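PDB 1ZCH: hypothetical oxidoreductase ycnD from Bacillus subtilis, which uses NADH or NADPH to reduce FMN, and also reduces nitroaromatic compounds, quinones, chromates and azo dyes. Local coordinates for residues S36-I41 and A114-G119; G119-A124 and S159-G164. All coordinates share one frame; numbering follows the deposited sequence.

How the contacts relate
Contacts 1 and 2 use successive parts of helix 104-127 and share G119. Their centres are 12 Å apart. In contact 1 the helix meets the loop 36-41 beside one FMN. In contact 2 it meets strand 155-164 of the central sheet, close to the other FMN of the dimer. The side chain of T122 is about 7 Å from that second flavin, and S159 belongs to its pocket. The two contacts also touch directly. A37 CB lies 3.7 Å from T120 OG1, and L118 CD1 lies 3.8 Å from L161 CB. One helix therefore runs between the surroundings of two flavins, and both contacts also touch the second subunit.

Contact 1. Residues S36-I41 and A114-G119; sequences SAPSSI and AGIALG. With FMN (flavin mononucleotide), chain D.
I116 packs one branch against A37 and P38 and turns its other branch to the flavin. The contact belongs to the nitroreductase fold, in which FMN lies at the interface of a homodimer. It joins the loop after helix 24-36 to the long helix 104-127.

I116 has the most surface buried here. Its CG2 stands anti to the backbone N, while CG1 lies beside that N (chi1 -72°). This sends CG2 to the loop. CG2 meets A37 CB at 3.8 Å, methyl to methyl. The same CG2 rests 3.7 Å from P38 O, a carbonyl oxygen of the loop. The P38 ring is a looser neighbour, with its CD 4.4 Å from I116 CG2. The other branch is extended (chi2 172°) and carries I116 CD1 to the flavin methyl FMN C8M at 3.5 Å, while CD1 stays beside P38 O. Methyl groups make up most of this contact, with the P38 carbonyl oxygen set against I116.

The loop also meets the cofactor directly. S39 CA sits 3.4 Å from FMN C8M, so this methyl touches both the loop and I116. S39 meets the ribityl hydroxyl O3' of FMN with its backbone. S39 N gives FMN O3' a weak hydrogen bond of 3.4 Å, and O3' gives a weak one back to S39 O.

The second subunit supplies other groups that hold this FMN, including Q67, K173 and R175 of that subunit. R175 of the second subunit also bonds to A37 O, and its H11 packs on P38. Within the chain, S40 N bonds to D113 OD1, a second tie between the loop and helix 104-127. At the ribityl chain, P38 CB comes within 3.3 Å of FMN O3'.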
loop_
_atom_site.group_PDB
_atom_site.type_symbol
_atom_site.label_atom_id
_atom_site.label_comp_id
_atom_site.label_asym_id
_atom_site.label_seq_id
_atom_site.Cartn_x
_atom_site.Cartn_y
_atom_site.Cartn_z
ATOM N N SER A 36 11.190 -5.312 6.338
ATOM C CA SER A 36 12.001 -4.129 6.613
ATOM C C SER A 36 11.327 -2.797 6.287
ATOM O O SER A 36 11.784 -1.744 6.730
ATOM C CB SER A 36 13.329 -4.225 5.858
ATOM O OG SER A 36 14.072 -5.358 6.282
ATOM N N ALA A 37 10.248 -2.843 5.516
ATOM C CA ALA A 37 9.529 -1.629 5.144
ATOM C C ALA A 37 8.774 -1.054 6.340
ATOM O O ALA A 37 8.532 -1.741 7.331
ATOM C CB ALA A 37 8.555 -1.925 4.001
ATOM N N PRO A 38 8.380 0.224 6.257
ATOM C CA PRO A 38 7.650 0.836 7.371
ATOM C C PRO A 38 6.225 0.304 7.521
ATOM O O PRO A 38 5.666 -0.272 6.587
ATOM C CB PRO A 38 7.681 2.320 7.022
ATOM C CG PRO A 38 7.637 2.303 5.510
ATOM C CD PRO A 38 8.624 1.199 5.177
ATOM N N SER A 39 5.661 0.480 8.714
ATOM C CA SER A 39 4.288 0.064 9.001
ATOM C C SER A 39 3.770 0.982 10.105
ATOM O O SER A 39 4.539 1.443 10.945
ATOM C CB SER A 39 4.227 -1.402 9.451
ATOM O OG SER A 39 4.774 -1.588 10.746
ATOM N N SER A 40 2.473 1.261 10.092
ATOM C CA SER A 40 1.883 2.147 11.093
ATOM C C SER A 40 2.187 1.649 12.511
ATOM O O SER A 40 1.905 0.491 12.843
ATOM C CB SER A 40 0.374 2.248 10.864
ATOM O OG SER A 40 -0.190 3.284 11.647
ATOM N N ILE A 41 2.757 2.542 13.325
ATOM C CA ILE A 41 3.170 2.282 14.713
ATOM C C ILE A 41 3.984 0.996 14.862
ATOM O O ILE A 41 4.006 0.381 15.931
ATOM C CB ILE A 41 1.962 2.226 15.711
ATOM C CG1 ILE A 41 1.157 0.936 15.530
ATOM C CG2 ILE A 41 1.066 3.442 15.514
ATOM C CD1 ILE A 41 0.125 0.712 16.622
ATOM N N ALA A 114 -0.548 -3.283 3.847
ATOM C CA ALA A 114 -0.489 -4.334 2.832
ATOM C C ALA A 114 -0.009 -3.805 1.478
ATOM O O ALA A 114 0.714 -4.493 0.758
ATOM C CB ALA A 114 -1.858 -4.995 2.681
ATOM N N GLY A 115 -0.422 -2.588 1.133
ATOM C CA GLY A 115 0.004 -1.992 -0.126
ATOM C C GLY A 115 1.499 -1.721 -0.088
ATOM O O GLY A 115 2.222 -1.932 -1.070
ATOM N N ILE A 116 1.973 -1.230 1.051
ATOM C CA ILE A 116 3.399 -0.965 1.208
ATOM C C ILE A 116 4.138 -2.287 1.029
ATOM O O ILE A 116 5.161 -2.356 0.344
ATOM C CB ILE A 116 3.708 -0.397 2.609
ATOM C CG1 ILE A 116 3.196 1.044 2.701
ATOM C CG2 ILE A 116 5.209 -0.469 2.897
ATOM C CD1 ILE A 116 3.279 1.613 4.095
ATOM N N ALA A 117 3.608 -3.340 1.644
ATOM C CA ALA A 117 4.225 -4.663 1.554
ATOM C C ALA A 117 4.251 -5.182 0.116
ATOM O O ALA A 117 5.279 -5.663 -0.360
ATOM C CB ALA A 117 3.481 -5.652 2.458
ATOM N N LEU A 118 3.114 -5.088 -0.567
ATOM C CA LEU A 118 2.991 -5.544 -1.957
ATOM C C LEU A 118 3.942 -4.777 -2.881
ATOM O O LEU A 118 4.630 -5.372 -3.719
ATOM C CB LEU A 118 1.547 -5.357 -2.434
ATOM C CG LEU A 118 1.192 -5.761 -3.866
ATOM C CD1 LEU A 118 1.260 -7.265 -4.009
ATOM C CD2 LEU A 118 -0.216 -5.276 -4.186
ATOM N N GLY A 119 3.979 -3.457 -2.722
ATOM C CA GLY A 119 4.856 -2.642 -3.545
ATOM C C GLY A 119 6.322 -2.958 -3.294
ATOM O O GLY A 119 7.133 -2.984 -4.223
HETATM N N1 FMN D . 5.890 7.955 12.296
HETATM C C2 FMN D . 5.686 9.142 12.898
HETATM O O2 FMN D . 6.539 9.689 13.545
HETATM N N3 FMN D . 4.428 9.834 12.797
HETATM C C4 FMN D . 3.357 9.313 12.062
HETATM O O4 FMN D . 2.310 9.933 12.008
HETATM C C4A FMN D . 3.572 8.027 11.388
HETATM N N5 FMN D . 2.560 7.456 10.659
HETATM C C5A FMN D . 2.855 6.341 9.895
HETATM C C6 FMN D . 1.845 5.874 8.988
HETATM C C7 FMN D . 2.073 4.793 8.141
HETATM C C7M FMN D . 0.999 4.377 7.156
HETATM C C8 FMN D . 3.361 4.074 8.192
HETATM C C8M FMN D . 3.678 2.926 7.268
HETATM C C9 FMN D . 4.363 4.496 9.110
HETATM C C9A FMN D . 4.133 5.632 9.955
HETATM N N10 FMN D . 5.146 6.201 10.861
HETATM C C10 FMN D . 4.905 7.374 11.531
HETATM C "C1'" FMN D . 6.467 5.505 11.004
HETATM C "C2'" FMN D . 6.380 4.231 11.910
HETATM O "O2'" FMN D . 6.358 4.654 13.280
HETATM C "C3'" FMN D . 7.609 3.361 11.602
HETATM O "O3'" FMN D . 7.533 2.945 10.225
HETATM C "C4'" FMN D . 7.653 2.100 12.498
HETATM O "O4'" FMN D . 7.809 2.448 13.878
HETATM C "C5'" FMN D . 8.796 1.219 12.017
HETATM O "O5'" FMN D . 10.165 1.919 12.314
HETATM P P FMN D . 11.077 2.190 11.107
HETATM O O1P FMN D . 11.690 0.948 10.668
HETATM O O2P FMN D . 12.114 3.114 11.524
HETATM O O3P FMN D . 10.318 2.768 10.005
#

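Contact 2. Residues G119-A124 and S159-G164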
loop_
_atom_site.group_PDB
_atom_site.type_symbol
_atom_site.label_atom_id
_atom_site.label_comp_id
_atom_site.label_asym_id
_atom_site.label_seq_id
_atom_site.Cartn_x
_atom_site.Cartn_y
_atom_site.Cartn_z
ATOM N N GLY A 119 3.979 -3.457 -2.722
ATOM C CA GLY A 119 4.856 -2.642 -3.545
ATOM C C GLY A 119 6.322 -2.958 -3.294
ATOM O O GLY A 119 7.133 -2.984 -4.223
ATOM N N THR A 120 6.659 -3.203 -2.031
ATOM C CA THR A 120 8.028 -3.522 -1.654
ATOM C C THR A 120 8.429 -4.894 -2.189
ATOM O O THR A 120 9.546 -5.072 -2.676
ATOM C CB THR A 120 8.199 -3.492 -0.121
ATOM O OG1 THR A 120 7.839 -2.194 0.371
ATOM C CG2 THR A 120 9.643 -3.781 0.264
ATOM N N ALA A 121 7.515 -5.859 -2.106
ATOM C CA ALA A 121 7.783 -7.212 -2.598
ATOM C C ALA A 121 7.969 -7.183 -4.107
ATOM O O ALA A 121 8.840 -7.867 -4.654
ATOM C CB ALA A 121 6.631 -8.148 -2.235
ATOM N N THR A 122 7.136 -6.393 -4.781
ATOM C CA THR A 122 7.223 -6.267 -6.228
ATOM C C THR A 122 8.600 -5.732 -6.607
ATOM O O THR A 122 9.268 -6.273 -7.484
ATOM C CB THR A 122 6.137 -5.308 -6.763
ATOM O OG1 THR A 122 4.847 -5.897 -6.561
ATOM C CG2 THR A 122 6.340 -5.035 -8.252
ATOM N N ALA A 123 9.022 -4.669 -5.934
ATOM C CA ALA A 123 10.319 -4.061 -6.205
ATOM C C ALA A 123 11.462 -5.051 -5.974
ATOM O O ALA A 123 12.376 -5.169 -6.793
ATOM C CB ALA A 123 10.507 -2.835 -5.324
ATOM N N ALA A 124 11.402 -5.768 -4.859
ATOM C CA ALA A 124 12.436 -6.742 -4.520
ATOM C C ALA A 124 12.517 -7.887 -5.527
ATOM O O ALA A 124 13.594 -8.200 -6.047
ATOM C CB ALA A 124 12.181 -7.304 -3.117
ATOM N N SER A 159 -4.648 -8.672 -1.574
ATOM C CA SER A 159 -4.121 -8.901 -2.912
ATOM C C SER A 159 -3.093 -10.013 -2.963
ATOM O O SER A 159 -2.312 -10.204 -2.033
ATOM C CB SER A 159 -3.485 -7.618 -3.456
ATOM O OG SER A 159 -2.974 -7.803 -4.772
ATOM N N GLY A 160 -3.107 -10.756 -4.061
ATOM C CA GLY A 160 -2.127 -11.803 -4.226
ATOM C C GLY A 160 -1.006 -11.203 -5.047
ATOM O O GLY A 160 -1.111 -10.070 -5.531
ATOM N N LEU A 161 0.087 -11.939 -5.178
ATOM C CA LEU A 161 1.203 -11.492 -5.989
ATOM C C LEU A 161 1.801 -12.745 -6.600
ATOM O O LEU A 161 2.298 -13.617 -5.888
ATOM C CB LEU A 161 2.267 -10.768 -5.156
ATOM C CG LEU A 161 3.444 -10.233 -5.992
ATOM C CD1 LEU A 161 2.945 -9.150 -6.967
ATOM C CD2 LEU A 161 4.523 -9.669 -5.078
ATOM N N VAL A 162 1.713 -12.839 -7.918
ATOM C CA VAL A 162 2.265 -13.971 -8.640
ATOM C C VAL A 162 3.756 -13.702 -8.818
ATOM O O VAL A 162 4.155 -12.576 -9.111
ATOM C CB VAL A 162 1.589 -14.114 -10.025
ATOM C CG1 VAL A 162 2.291 -15.185 -10.847
ATOM C CG2 VAL A 162 0.117 -14.467 -9.848
ATOM N N ILE A 163 4.578 -14.727 -8.615
ATOM C CA ILE A 163 6.020 -14.586 -8.775
ATOM C C ILE A 163 6.588 -15.798 -9.512
ATOM O O ILE A 163 6.214 -16.942 -9.236
ATOM C CB ILE A 163 6.740 -14.450 -7.408
ATOM C CG1 ILE A 163 6.208 -13.225 -6.658
ATOM C CG2 ILE A 163 8.248 -14.310 -7.624
ATOM C CD1 ILE A 163 6.862 -12.999 -5.304
ATOM N N GLY A 164 7.484 -15.538 -10.459
ATOM C CA GLY A 164 8.092 -16.616 -11.217
ATOM C C GLY A 164 9.062 -16.081 -12.251
ATOM O O GLY A 164 9.273 -14.874 -12.348
#
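L161 reaches from the sheet to the helix and sets its two methyl groups against A121 and T122. L161 CD2 meets A121 CB at 3.9 Å, methyl to methyl. L161 CD1 lies 3.8 Å from T122 OG1, and the side chains of T122 and L161 run at a slant to each other. The leucine stands out from the strand with CG anti to the backbone N (chi1 -178°), which points CG to the helix, and chi2 (64°) then sets the two methyls.

T122 OG1 is polar but not left without a partner. It is turned back along its own helix and hydrogen-bonds to L118 O, so L161 packs against a hydroxyl already engaged.

This is helix-on-sheet packing in the α+β nitroreductase fold. Helix 104-127 covers one face of the four-stranded antiparallel sheet of this chain, where strand 155-164 lies between strands 75-82 and 131-135. F79 of strand 75-82 touches both A121 and L161, and I30 and V34 of helix 24-36 also touch A121.

The fit is looser toward G164. I163 also points to the helix, but its CD1 stays 5.5 Å from A121 O, and the side chain packs on V75 and L77 instead. This looser side is buried as well. At the other end, S159 touches the FMN of the dimer that does not lie beside loop 36-41. S159 OG bonds to G160 O at 3.0 Å, approaching a lone pair of that oxygen within the plane of its carbonyl.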